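Local coordinates for protein O-methyltransferase (Coxiella burnetii, PDB 3TR6) that probably transfers methyl groups from S-adenosylmethionine to hydroxyl groups of an unidentified acceptor, and binds S-adenosylhomocysteine and a nickel ion, at residues A[20-26]-A[50-54]; A[169-175]-A[216-222]. All coordinates share one frame; numbering follows the deposited sequence.

Interaction 1: A[20-26]-A[50-54]; sequences LQVSLRE and PEQAQ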
loop_
_atom_site.group_PDB
_atom_site.type_symbol
_atom_site.label_atom_id
_atom_site.label_comp_id
_atom_site.label_asym_id
_atom_site.label_seq_id
_atom_site.Cartn_x
_atom_site.Cartn_y
_atom_site.Cartn_z
ATOM N N LEU A 20 0.567 6.442 -13.955
ATOM C CA LEU A 20 1.772 5.746 -14.385
ATOM C C LEU A 20 2.890 6.736 -14.708
ATOM O O LEU A 20 4.062 6.466 -14.451
ATOM C CB LEU A 20 1.493 4.856 -15.595
ATOM C CG LEU A 20 0.490 3.719 -15.417
ATOM C CD1 LEU A 20 0.341 2.943 -16.719
ATOM C CD2 LEU A 20 0.909 2.796 -14.287
ATOM N N GLN A 21 2.521 7.883 -15.267
ATOM C CA GLN A 21 3.504 8.882 -15.669
ATOM C C GLN A 21 4.204 9.529 -14.482
ATOM O O GLN A 21 5.325 10.017 -14.611
ATOM C CB GLN A 21 2.854 9.956 -16.541
ATOM C CG GLN A 21 2.394 9.445 -17.898
ATOM C CD GLN A 21 1.543 10.453 -18.650
ATOM O OE1 GLN A 21 1.356 11.584 -18.199
ATOM N NE2 GLN A 21 1.020 10.043 -19.802
ATOM N N VAL A 22 3.544 9.538 -13.329
ATOM C CA VAL A 22 4.114 10.164 -12.144
ATOM C C VAL A 22 4.443 9.171 -11.037
ATOM O O VAL A 22 4.723 9.575 -9.908
ATOM C CB VAL A 22 3.193 11.265 -11.571
ATOM C CG1 VAL A 22 3.041 12.394 -12.570
ATOM C CG2 VAL A 22 1.836 10.685 -11.178
ATOM N N SER A 23 4.418 7.878 -11.351
ATOM C CA SER A 23 4.710 6.874 -10.332
ATOM C C SER A 23 5.544 5.683 -10.815
ATOM O O SER A 23 6.432 5.218 -10.099
ATOM C CB SER A 23 3.418 6.387 -9.658
ATOM O OG SER A 23 2.689 5.510 -10.494
ATOM N N LEU A 24 5.260 5.185 -12.016
ATOM C CA LEU A 24 5.896 3.954 -12.492
ATOM C C LEU A 24 7.371 4.139 -12.836
ATOM O O LEU A 24 7.711 4.836 -13.789
ATOM C CB LEU A 24 5.149 3.380 -13.699
ATOM C CG LEU A 24 5.766 2.130 -14.337
ATOM C CD1 LEU A 24 5.766 0.971 -13.351
ATOM C CD2 LEU A 24 5.024 1.755 -15.612
ATOM N N ARG A 25 8.238 3.501 -12.055
ATOM C CA ARG A 25 9.680 3.552 -12.277
ATOM C C ARG A 25 10.205 2.169 -12.645
ATOM O O ARG A 25 10.976 1.574 -11.891
ATOM C CB ARG A 25 10.402 4.011 -11.011
ATOM C CG ARG A 25 10.025 5.382 -10.495
ATOM C CD ARG A 25 10.778 5.643 -9.200
ATOM N NE ARG A 25 10.650 7.013 -8.713
ATOM C CZ ARG A 25 11.294 7.479 -7.649
ATOM N NH1 ARG A 25 12.110 6.684 -6.970
ATOM N NH2 ARG A 25 11.127 8.737 -7.264
ATOM N N GLU A 26 9.790 1.656 -13.797
ATOM C CA GLU A 26 10.153 0.300 -14.195
ATOM C C GLU A 26 11.624 0.196 -14.582
ATOM O O GLU A 26 12.095 0.925 -15.451
ATOM C CB GLU A 26 9.276 -0.171 -15.355
ATOM C CG GLU A 26 9.347 -1.662 -15.610
ATOM C CD GLU A 26 8.526 -2.083 -16.804
ATOM O OE1 GLU A 26 8.013 -3.223 -16.810
ATOM O OE2 GLU A 26 8.393 -1.272 -17.741
ATOM N N PRO A 50 3.252 -3.967 -13.868
ATOM C CA PRO A 50 4.459 -3.245 -13.456
ATOM C C PRO A 50 4.218 -2.410 -12.200
ATOM O O PRO A 50 5.061 -2.387 -11.303
ATOM C CB PRO A 50 4.747 -2.344 -14.656
ATOM C CG PRO A 50 4.186 -3.086 -15.810
ATOM C CD PRO A 50 2.955 -3.780 -15.297
ATOM N N GLU A 51 3.068 -1.749 -12.132
ATOM C CA GLU A 51 2.759 -0.878 -11.005
ATOM C C GLU A 51 2.472 -1.666 -9.729
ATOM O O GLU A 51 2.804 -1.214 -8.634
ATOM C CB GLU A 51 1.594 0.062 -11.329
ATOM C CG GLU A 51 0.268 -0.630 -11.588
ATOM C CD GLU A 51 0.058 -0.971 -13.048
ATOM O OE1 GLU A 51 1.047 -1.271 -13.742
ATOM O OE2 GLU A 51 -1.101 -0.929 -13.509
ATOM N N GLN A 52 1.858 -2.837 -9.866
ATOM C CA GLN A 52 1.587 -3.673 -8.701
ATOM C C GLN A 52 2.888 -4.250 -8.147
ATOM O O GLN A 52 3.099 -4.286 -6.936
ATOM C CB GLN A 52 0.612 -4.803 -9.034
ATOM C CG GLN A 52 0.105 -5.528 -7.796
ATOM C CD GLN A 52 -0.688 -6.779 -8.120
ATOM O OE1 GLN A 52 -0.120 -7.844 -8.359
ATOM N NE2 GLN A 52 -2.012 -6.658 -8.119
ATOM N N ALA A 53 3.755 -4.700 -9.049
ATOM C CA ALA A 53 5.054 -5.235 -8.665
ATOM C C ALA A 53 5.873 -4.177 -7.939
ATOM O O ALA A 53 6.585 -4.475 -6.982
ATOM C CB ALA A 53 5.800 -5.730 -9.887
ATOM N N GLN A 54 5.773 -2.937 -8.405
ATOM C CA GLN A 54 6.513 -1.838 -7.802
ATOM C C GLN A 54 6.091 -1.621 -6.354
ATOM O O GLN A 54 6.918 -1.294 -5.501
ATOM C CB GLN A 54 6.325 -0.557 -8.610
ATOM C CG GLN A 54 7.005 0.653 -8.007
ATOM C CD GLN A 54 7.069 1.815 -8.970
ATOM O OE1 GLN A 54 7.260 1.627 -10.172
ATOM N NE2 GLN A 54 6.905 3.028 -8.450
#
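The carboxamide of Gln54 meets residues 23-25 at its edge, while Leu24 lies to one side of its plane. Two bonds form: NE2 of Gln54 gives a hydrogen to Ser23 O at 2.8 Å, and Arg25 N gives one to OE1 of Gln54, also at 2.8 Å. Both are fairly straight (162° and 166° at the hydrogen). The Ser23 oxygen lies close to the amide plane, yet NE2 stands above the plane of the Ser23 carbonyl rather than on a lone pair; Arg25 N comes slightly tilted from the plane of the Gln54 C=O. CG of Gln54 is anti to the backbone N (chi1 177°), and the extended chain beyond it carries the amide clear of helix 50-63.

The second flat group, the carboxylate of Glu51, has a methyl over one face, with Leu20 CD2 4.1 Å from Glu51 CD. Its OE2 is hydrogen-bonded to Tyr16 and to Thr8 of the second subunit. The Pro50 ring is touched at CB from opposite sides of its mean plane: Leu24 CD1 comes to 3.7 Å from Pro50 CB, and Glu26 OE1 lies 4.0 Å from the same carbon. That carboxylate oxygen is held by Tyr77, and Glu26 OE2 forms a salt bridge with Arg34.

Proline suits the first turn of a helix, where its missing N-H costs little. Leu24 supplies a methyl for the Pro50 ring, Leu20 one for the Glu51 carboxylate. Glutamine fits because its amide offers a donor and an acceptor side by side, matching the carbonyl and N-H that flank Leu24. NE2 also reaches Met209 O of the second subunit, so the three bonds should fix the amide's rotation and tie the turn after helix 13-21 to both helix 50-63 and the dimer interface.

Interaction 2: A[169-175]-A[216-222]; sequences LIAVDNV and DGLTLAR. With NI (nickel (II) ion), chain B.
Strands 169-173 and 218-222 pair in antiparallel fashion, their directions 164° apart, through Ile170 with Ala221 and Val172 with Thr219. Each is a hydrogen-bonded pair with two N-H...O bonds, as in Ile170 N to Ala221 O at 2.9 Å. Between them CA-H...O contacts add to the ladder, with Leu220 CA 3.3 Å from Ile170 O.

Apolar packing differs on the two faces. On the face of Leu169, Ala171, Leu218 and Leu220, the small Ala171 leaves room for the leucines, and its CB lies 3.8 Å from Leu220 CD2. Helix 50-63 packs on Leu169 and Leu218. On the other face are Ile170, Val172, Thr219 and Ala221, with helix 153-163 against Ile170. Beyond the strand, Val175 crosses Thr219 at about a right angle, and its CG1 and CG2 both come to 3.5 Å from Thr219 OG1. Gly217 has phi 93° and psi 128°, a conformation in which a beta carbon would crowd the preceding carbonyl oxygen, so glycine fits here.

Metal bonds gather at Asp173 and Asn174. Asp173 OD2 lies 2.5 Å from the nickel ion; OD1 turns instead to Gln52. Asn174 ND2, as modelled, is also 2.5 Å from nickel. Metals usually take the amide oxygen, so this amide may be turned over, which would present its nitrogen to Asp216 OD2, now 3.1 Å from Asn174 OD1. The other oxygen of Asp216 bonds to Arg178 N and to Thr9 of the second subunit.

Asp147 completes the protein part of the site. An antiparallel strand 218-223 inserted between strands 168-173 and 207-212 in a sheet of order 3-2-1-4-5-7-6 is the hallmark of the class I methyltransferase fold, and the Asp-Asp-Asn metal site resembles that of cation-dependent O-methyltransferases, consistent with membership of that group.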
loop_
_atom_site.group_PDB
_atom_site.type_symbol
_atom_site.label_atom_id
_atom_site.label_comp_id
_atom_site.label_asym_id
_atom_site.label_seq_id
_atom_site.Cartn_x
_atom_site.Cartn_y
_atom_site.Cartn_z
ATOM N N LEU A 169 3.539 -10.577 6.189
ATOM C CA LEU A 169 2.561 -10.064 5.234
ATOM C C LEU A 169 2.226 -11.022 4.089
ATOM O O LEU A 169 3.117 -11.532 3.409
ATOM C CB LEU A 169 3.035 -8.728 4.660
ATOM C CG LEU A 169 2.041 -8.021 3.742
ATOM C CD1 LEU A 169 0.826 -7.553 4.537
ATOM C CD2 LEU A 169 2.696 -6.853 3.013
ATOM N N ILE A 170 0.933 -11.254 3.883
ATOM C CA ILE A 170 0.452 -11.966 2.703
ATOM C C ILE A 170 -0.056 -10.970 1.665
ATOM O O ILE A 170 -0.860 -10.096 1.979
ATOM C CB ILE A 170 -0.712 -12.916 3.032
ATOM C CG1 ILE A 170 -0.259 -14.027 3.976
ATOM C CG2 ILE A 170 -1.276 -13.517 1.757
ATOM C CD1 ILE A 170 -1.388 -14.875 4.487
ATOM N N ALA A 171 0.416 -11.106 0.431
ATOM C CA ALA A 171 -0.108 -10.323 -0.681
ATOM C C ALA A 171 -0.784 -11.254 -1.685
ATOM O O ALA A 171 -0.179 -12.218 -2.147
ATOM C CB ALA A 171 0.997 -9.527 -1.342
ATOM N N VAL A 172 -2.042 -10.972 -2.010
ATOM C CA VAL A 172 -2.795 -11.809 -2.939
ATOM C C VAL A 172 -3.239 -11.007 -4.155
ATOM O O VAL A 172 -3.895 -9.976 -4.020
ATOM C CB VAL A 172 -4.030 -12.433 -2.260
ATOM C CG1 VAL A 172 -4.773 -13.348 -3.230
ATOM C CG2 VAL A 172 -3.619 -13.196 -1.008
ATOM N N ASP A 173 -2.882 -11.485 -5.342
ATOM C CA ASP A 173 -3.253 -10.811 -6.581
ATOM C C ASP A 173 -4.575 -11.348 -7.130
ATOM O O ASP A 173 -5.041 -12.412 -6.722
ATOM C CB ASP A 173 -2.144 -10.971 -7.621
ATOM C CG ASP A 173 -2.361 -10.106 -8.850
ATOM O OD1 ASP A 173 -3.234 -9.211 -8.812
ATOM O OD2 ASP A 173 -1.644 -10.312 -9.850
ATOM N N ASN A 174 -5.180 -10.592 -8.042
ATOM C CA ASN A 174 -6.364 -11.032 -8.783
ATOM C C ASN A 174 -7.615 -11.248 -7.935
ATOM O O ASN A 174 -8.448 -12.091 -8.261
ATOM C CB ASN A 174 -6.066 -12.299 -9.603
ATOM C CG ASN A 174 -4.886 -12.124 -10.544
ATOM O OD1 ASN A 174 -4.982 -11.447 -11.574
ATOM N ND2 ASN A 174 -3.761 -12.741 -10.195
ATOM N N VAL A 175 -7.756 -10.479 -6.861
ATOM C CA VAL A 175 -8.931 -10.595 -6.000
ATOM C C VAL A 175 -10.156 -9.888 -6.581
ATOM O O VAL A 175 -11.269 -10.069 -6.093
ATOM C CB VAL A 175 -8.656 -10.058 -4.576
ATOM C CG1 VAL A 175 -7.766 -11.021 -3.807
ATOM C CG2 VAL A 175 -8.041 -8.665 -4.636
ATOM N N ASP A 216 -4.712 -6.184 -10.710
ATOM C CA ASP A 216 -6.050 -6.771 -10.669
ATOM C C ASP A 216 -6.585 -6.849 -9.235
ATOM O O ASP A 216 -7.384 -7.726 -8.896
ATOM C CB ASP A 216 -6.059 -8.156 -11.318
ATOM C CG ASP A 216 -7.465 -8.680 -11.548
ATOM O OD1 ASP A 216 -8.340 -7.882 -11.943
ATOM O OD2 ASP A 216 -7.695 -9.889 -11.329
ATOM N N GLY A 217 -6.147 -5.917 -8.397
ATOM C CA GLY A 217 -6.530 -5.925 -7.001
ATOM C C GLY A 217 -5.495 -6.671 -6.185
ATOM O O GLY A 217 -5.119 -7.799 -6.513
ATOM N N LEU A 218 -5.023 -6.032 -5.124
ATOM C CA LEU A 218 -4.016 -6.634 -4.273
ATOM C C LEU A 218 -4.448 -6.590 -2.811
ATOM O O LEU A 218 -4.460 -5.528 -2.188
ATOM C CB LEU A 218 -2.672 -5.927 -4.458
ATOM C CG LEU A 218 -1.514 -6.579 -3.697
ATOM C CD1 LEU A 218 -1.171 -7.946 -4.287
ATOM C CD2 LEU A 218 -0.308 -5.664 -3.701
ATOM N N THR A 219 -4.820 -7.746 -2.270
ATOM C CA THR A 219 -5.160 -7.837 -0.856
ATOM C C THR A 219 -3.900 -8.014 -0.026
ATOM O O THR A 219 -3.058 -8.857 -0.334
ATOM C CB THR A 219 -6.125 -9.001 -0.567
ATOM O OG1 THR A 219 -7.372 -8.748 -1.212
ATOM C CG2 THR A 219 -6.369 -9.146 0.930
ATOM N N LEU A 220 -3.765 -7.202 1.014
ATOM C CA LEU A 220 -2.663 -7.349 1.952
ATOM C C LEU A 220 -3.213 -7.789 3.301
ATOM O O LEU A 220 -4.152 -7.191 3.816
ATOM C CB LEU A 220 -1.897 -6.039 2.101
ATOM C CG LEU A 220 -1.427 -5.409 0.794
ATOM C CD1 LEU A 220 -0.738 -4.076 1.052
ATOM C CD2 LEU A 220 -0.511 -6.356 0.034
ATOM N N ALA A 221 -2.632 -8.846 3.858
ATOM C CA ALA A 221 -3.053 -9.360 5.154
ATOM C C ALA A 221 -1.851 -9.524 6.082
ATOM O O ALA A 221 -0.998 -10.384 5.864
ATOM C CB ALA A 221 -3.789 -10.677 4.990
ATOM N N ARG A 222 -1.788 -8.682 7.110
ATOM C CA ARG A 222 -0.728 -8.760 8.105
ATOM C C ARG A 222 -1.111 -9.705 9.244
ATOM O O ARG A 222 -2.152 -9.536 9.877
ATOM C CB ARG A 222 -0.421 -7.369 8.657
ATOM C CG ARG A 222 0.680 -7.341 9.697
ATOM C CD ARG A 222 0.802 -5.967 10.334
ATOM N NE ARG A 222 1.844 -5.953 11.353
ATOM C CZ ARG A 222 1.646 -6.277 12.626
ATOM N NH1 ARG A 222 0.437 -6.632 13.040
ATOM N NH2 ARG A 222 2.657 -6.242 13.483
HETATM NI NI NI B . -1.625 -12.247 -11.442
#

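The centres of interactions 1 and 2 lie about 17 Å apart, but Gln52 links them directly. On the helix that carries Pro50 and Gln54, its NE2 is 2.9 Å from Asp173 OD1, a probable hydrogen bond, and it also bonds to Ile214 O; its OE1 takes Tyr145. Gln52 thus acts in the second shell of the nickel site and probably steadies the carboxylate whose other oxygen binds the metal. Interaction 2 is the nearer to the cofactor: the Asp173 side chain is about 6 Å from S-adenosylhomocysteine, against about 9 Å for that of Pro50, which is also about 10 Å from the nickel. Both contacts also touch the second subunit.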